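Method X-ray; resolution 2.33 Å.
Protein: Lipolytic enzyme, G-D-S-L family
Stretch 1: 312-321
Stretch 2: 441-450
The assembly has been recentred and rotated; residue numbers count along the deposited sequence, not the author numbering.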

# COMPACT_ATOMS: atom_id res chain seq x y z
N GLY A 312 -15.70 -8.31 -37.27
CA GLY A 312 -16.87 -7.48 -37.16
C GLY A 312 -16.88 -6.81 -35.81
O GLY A 312 -15.84 -6.72 -35.15
N GLN A 313 -18.05 -6.34 -35.36
CA GLN A 313 -18.16 -5.73 -34.04
C GLN A 313 -19.02 -6.58 -33.11
O GLN A 313 -20.08 -7.08 -33.50
CB GLN A 313 -18.68 -4.30 -34.10
CG GLN A 313 -17.54 -3.37 -34.46
CD GLN A 313 -17.94 -1.93 -34.47
OE1 GLN A 313 -18.00 -1.28 -33.44
NE2 GLN A 313 -18.23 -1.42 -35.67
N TYR A 314 -18.52 -6.73 -31.89
CA TYR A 314 -19.16 -7.56 -30.89
C TYR A 314 -19.38 -6.75 -29.62
O TYR A 314 -18.66 -5.77 -29.33
CB TYR A 314 -18.32 -8.83 -30.59
CG TYR A 314 -18.21 -9.82 -31.75
CD1 TYR A 314 -17.37 -9.57 -32.83
CD2 TYR A 314 -18.95 -11.00 -31.77
CE1 TYR A 314 -17.27 -10.47 -33.89
CE2 TYR A 314 -18.85 -11.91 -32.84
CZ TYR A 314 -18.01 -11.62 -33.89
OH TYR A 314 -17.90 -12.50 -34.95
N LYS A 315 -20.39 -7.16 -28.88
CA LYS A 315 -20.71 -6.65 -27.57
C LYS A 315 -20.31 -7.70 -26.55
O LYS A 315 -20.67 -8.88 -26.68
CB LYS A 315 -22.19 -6.32 -27.44
CG LYS A 315 -22.50 -5.58 -26.16
CD LYS A 315 -23.96 -5.21 -26.07
CE LYS A 315 -24.82 -5.92 -27.10
NZ LYS A 315 -26.04 -5.10 -27.40
N LEU A 316 -19.48 -7.27 -25.59
CA LEU A 316 -19.01 -8.14 -24.53
C LEU A 316 -19.99 -8.07 -23.37
O LEU A 316 -20.28 -6.98 -22.87
CB LEU A 316 -17.62 -7.72 -24.06
CG LEU A 316 -17.19 -8.41 -22.76
CD1 LEU A 316 -17.12 -9.93 -22.93
CD2 LEU A 316 -15.87 -7.85 -22.28
N LEU A 317 -20.50 -9.23 -22.96
CA LEU A 317 -21.30 -9.36 -21.76
C LEU A 317 -20.67 -10.41 -20.85
O LEU A 317 -20.13 -11.41 -21.33
CB LEU A 317 -22.74 -9.78 -22.08
CG LEU A 317 -23.61 -8.86 -22.95
CD1 LEU A 317 -23.53 -9.30 -24.39
CD2 LEU A 317 -25.04 -8.88 -22.47
N ILE A 318 -20.69 -10.16 -19.55
CA ILE A 318 -20.22 -11.14 -18.58
C ILE A 318 -21.34 -11.31 -17.57
O ILE A 318 -21.81 -10.33 -16.98
CB ILE A 318 -18.92 -10.70 -17.89
CG1 ILE A 318 -17.84 -10.44 -18.94
CG2 ILE A 318 -18.46 -11.78 -16.89
CD1 ILE A 318 -16.44 -10.23 -18.39
N ASP A 319 -21.79 -12.56 -17.40
CA ASP A 319 -22.95 -12.85 -16.56
C ASP A 319 -24.14 -11.96 -16.92
O ASP A 319 -24.87 -11.47 -16.06
CB ASP A 319 -22.60 -12.73 -15.07
CG ASP A 319 -21.97 -13.99 -14.52
OD1 ASP A 319 -21.82 -14.95 -15.30
OD2 ASP A 319 -21.65 -14.01 -13.31
N ASP A 320 -24.28 -11.69 -18.22
CA ASP A 320 -25.38 -10.93 -18.83
C ASP A 320 -25.34 -9.44 -18.52
O ASP A 320 -26.36 -8.75 -18.66
CB ASP A 320 -26.75 -11.52 -18.45
CG ASP A 320 -27.84 -11.16 -19.48
OD1 ASP A 320 -27.56 -11.23 -20.69
OD2 ASP A 320 -28.97 -10.82 -19.08
N GLN A 321 -24.19 -8.90 -18.13
CA GLN A 321 -24.03 -7.47 -17.94
C GLN A 321 -23.18 -6.92 -19.08
O GLN A 321 -22.05 -7.37 -19.31
CB GLN A 321 -23.38 -7.12 -16.60
CG GLN A 321 -24.30 -6.32 -15.67
CD GLN A 321 -24.61 -4.89 -16.17
OE1 GLN A 321 -23.72 -4.14 -16.63
NE2 GLN A 321 -25.89 -4.51 -16.09
N VAL A 441 -15.78 -16.82 -8.89
CA VAL A 441 -16.78 -17.80 -9.27
C VAL A 441 -16.78 -17.91 -10.79
O VAL A 441 -16.19 -17.08 -11.50
CB VAL A 441 -18.20 -17.46 -8.74
CG1 VAL A 441 -18.21 -17.41 -7.24
CG2 VAL A 441 -18.66 -16.14 -9.30
N VAL A 442 -17.40 -18.98 -11.29
CA VAL A 442 -17.50 -19.18 -12.73
C VAL A 442 -18.32 -18.05 -13.32
O VAL A 442 -19.46 -17.80 -12.89
CB VAL A 442 -18.08 -20.56 -13.06
CG1 VAL A 442 -18.23 -20.71 -14.57
CG2 VAL A 442 -17.19 -21.67 -12.53
N ARG A 443 -17.75 -17.34 -14.29
CA ARG A 443 -18.40 -16.23 -14.98
C ARG A 443 -18.70 -16.61 -16.43
O ARG A 443 -17.84 -17.14 -17.14
CB ARG A 443 -17.52 -14.98 -14.94
CG ARG A 443 -17.13 -14.53 -13.55
CD ARG A 443 -18.35 -14.06 -12.76
NE ARG A 443 -17.96 -13.53 -11.46
CZ ARG A 443 -18.81 -13.00 -10.58
NH1 ARG A 443 -20.10 -12.92 -10.87
NH2 ARG A 443 -18.36 -12.54 -9.42
N LYS A 444 -19.91 -16.28 -16.87
CA LYS A 444 -20.38 -16.59 -18.21
C LYS A 444 -20.04 -15.43 -19.14
O LYS A 444 -20.66 -14.37 -19.07
CB LYS A 444 -21.88 -16.85 -18.16
CG LYS A 444 -22.56 -16.91 -19.49
CD LYS A 444 -22.39 -18.21 -20.22
CE LYS A 444 -22.99 -18.07 -21.62
NZ LYS A 444 -24.36 -17.42 -21.63
N ILE A 445 -19.08 -15.64 -20.04
CA ILE A 445 -18.63 -14.61 -20.97
C ILE A 445 -19.29 -14.83 -22.32
O ILE A 445 -19.30 -15.96 -22.83
CB ILE A 445 -17.09 -14.62 -21.09
CG1 ILE A 445 -16.48 -14.33 -19.71
CG2 ILE A 445 -16.65 -13.62 -22.14
CD1 ILE A 445 -14.97 -14.15 -19.70
N VAL A 446 -19.83 -13.76 -22.90
CA VAL A 446 -20.57 -13.80 -24.15
C VAL A 446 -20.05 -12.69 -25.05
O VAL A 446 -19.91 -11.54 -24.61
CB VAL A 446 -22.08 -13.63 -23.93
CG1 VAL A 446 -22.79 -13.36 -25.25
CG2 VAL A 446 -22.67 -14.83 -23.21
N LEU A 447 -19.77 -13.02 -26.31
CA LEU A 447 -19.49 -12.05 -27.35
C LEU A 447 -20.61 -12.17 -28.36
O LEU A 447 -20.69 -13.17 -29.09
CB LEU A 447 -18.12 -12.27 -27.98
CG LEU A 447 -16.98 -11.91 -27.02
CD1 LEU A 447 -15.70 -12.63 -27.40
CD2 LEU A 447 -16.75 -10.42 -26.93
N ARG A 448 -21.48 -11.17 -28.37
CA ARG A 448 -22.67 -11.15 -29.20
C ARG A 448 -22.37 -10.25 -30.39
O ARG A 448 -21.99 -9.10 -30.20
CB ARG A 448 -23.85 -10.60 -28.40
CG ARG A 448 -25.12 -10.36 -29.19
CD ARG A 448 -26.20 -9.69 -28.33
NE ARG A 448 -26.54 -10.40 -27.09
CZ ARG A 448 -27.23 -9.85 -26.09
NH1 ARG A 448 -27.64 -8.59 -26.18
NH2 ARG A 448 -27.51 -10.56 -25.00
N LYS A 449 -22.51 -10.76 -31.61
CA LYS A 449 -22.14 -9.85 -32.68
C LYS A 449 -23.32 -8.92 -32.98
O LYS A 449 -24.49 -9.30 -32.84
CB LYS A 449 -21.66 -10.59 -33.92
CG LYS A 449 -21.79 -9.84 -35.22
CD LYS A 449 -20.72 -10.34 -36.18
CE LYS A 449 -21.17 -10.35 -37.62
NZ LYS A 449 -19.99 -10.16 -38.50
N ILE A 450 -22.99 -7.70 -33.37
CA ILE A 450 -24.00 -6.67 -33.60
C ILE A 450 -24.16 -6.44 -35.08
O ILE A 450 -23.17 -6.49 -35.80
CB ILE A 450 -23.64 -5.37 -32.87
CG1 ILE A 450 -23.40 -5.65 -31.39
CG2 ILE A 450 -24.74 -4.33 -33.04
CD1 ILE A 450 -22.84 -4.48 -30.63
OXT ILE A 450 -25.27 -6.21 -35.58
O HOH W 1 -23.02 -13.15 -20.30

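This is an antiparallel pairing of two neighbouring β-strands, 313-318 and a partner ending at Lys-449, zipped by backbone hydrogen bonds and closed at the turn end by a carboxylate that takes over where the backbone pattern runs out.

Hydrogen-bonded and non-hydrogen-bonded pairs alternate. Lys-315 and Arg-448 exchange two bonds (Lys-315 N to Arg-448 O, 2.8 Å; Arg-448 N to Lys-315 O, 3.0 Å), as do Leu-317 and Val-446 (Leu-317 N to Val-446 O, 2.9 Å; Val-446 N to Leu-317 O, 2.8 Å). Ile-450 N continues the ladder to Gln-313 O at 3.0 Å. Most are nearly linear; the bond from Val-446 N to Leu-317 O, at 159°, is the most bent. Between them CA-H groups lean on the same carbonyls, as Tyr-314 CA does on Arg-448 O at 3.3 Å.

The alternation sorts side chains by face. Tyr-314, Leu-316 and Ile-318 share one with Ile-445, Leu-447 and Lys-449. Its middle is aliphatic: Leu-316 CD1 lies 3.8 Å from Ile-445 CG2, a diagonal contact, one pair along from its direct partner Leu-447, while Leu-316 CB meets Leu-447 CD2 at 4.0 Å. At its end, Lys-449 lays its methylene over the Tyr-314 ring, CB 3.7 Å from the centroid, a CH-pi contact that uses the lysine's greasy stem.

The other face carries Lys-315, Leu-317, Val-446 and Arg-448. Leu-317 CD2 covers one face of the Arg-448 guanidinium, 3.9 Å from NH2. Lys-315 NZ sits 4.0 Å from Arg-448 NH1, so this cross-strand pair places like charges together.

At the end of the strand, Ile-318 to Gln-321 form a type I' turn. Asp-319 N still donates to Lys-444 O (2.7 Å), but the return bond comes from Lys-444 N to the side-chain OD1 of Asp-319 (2.8 Å). Its OD2 forms a salt bridge with Arg-443 NH1 at 3.1 Å, so one carboxylate serves both backbone and charge. A water links Asp-320 N to Lys-444 O.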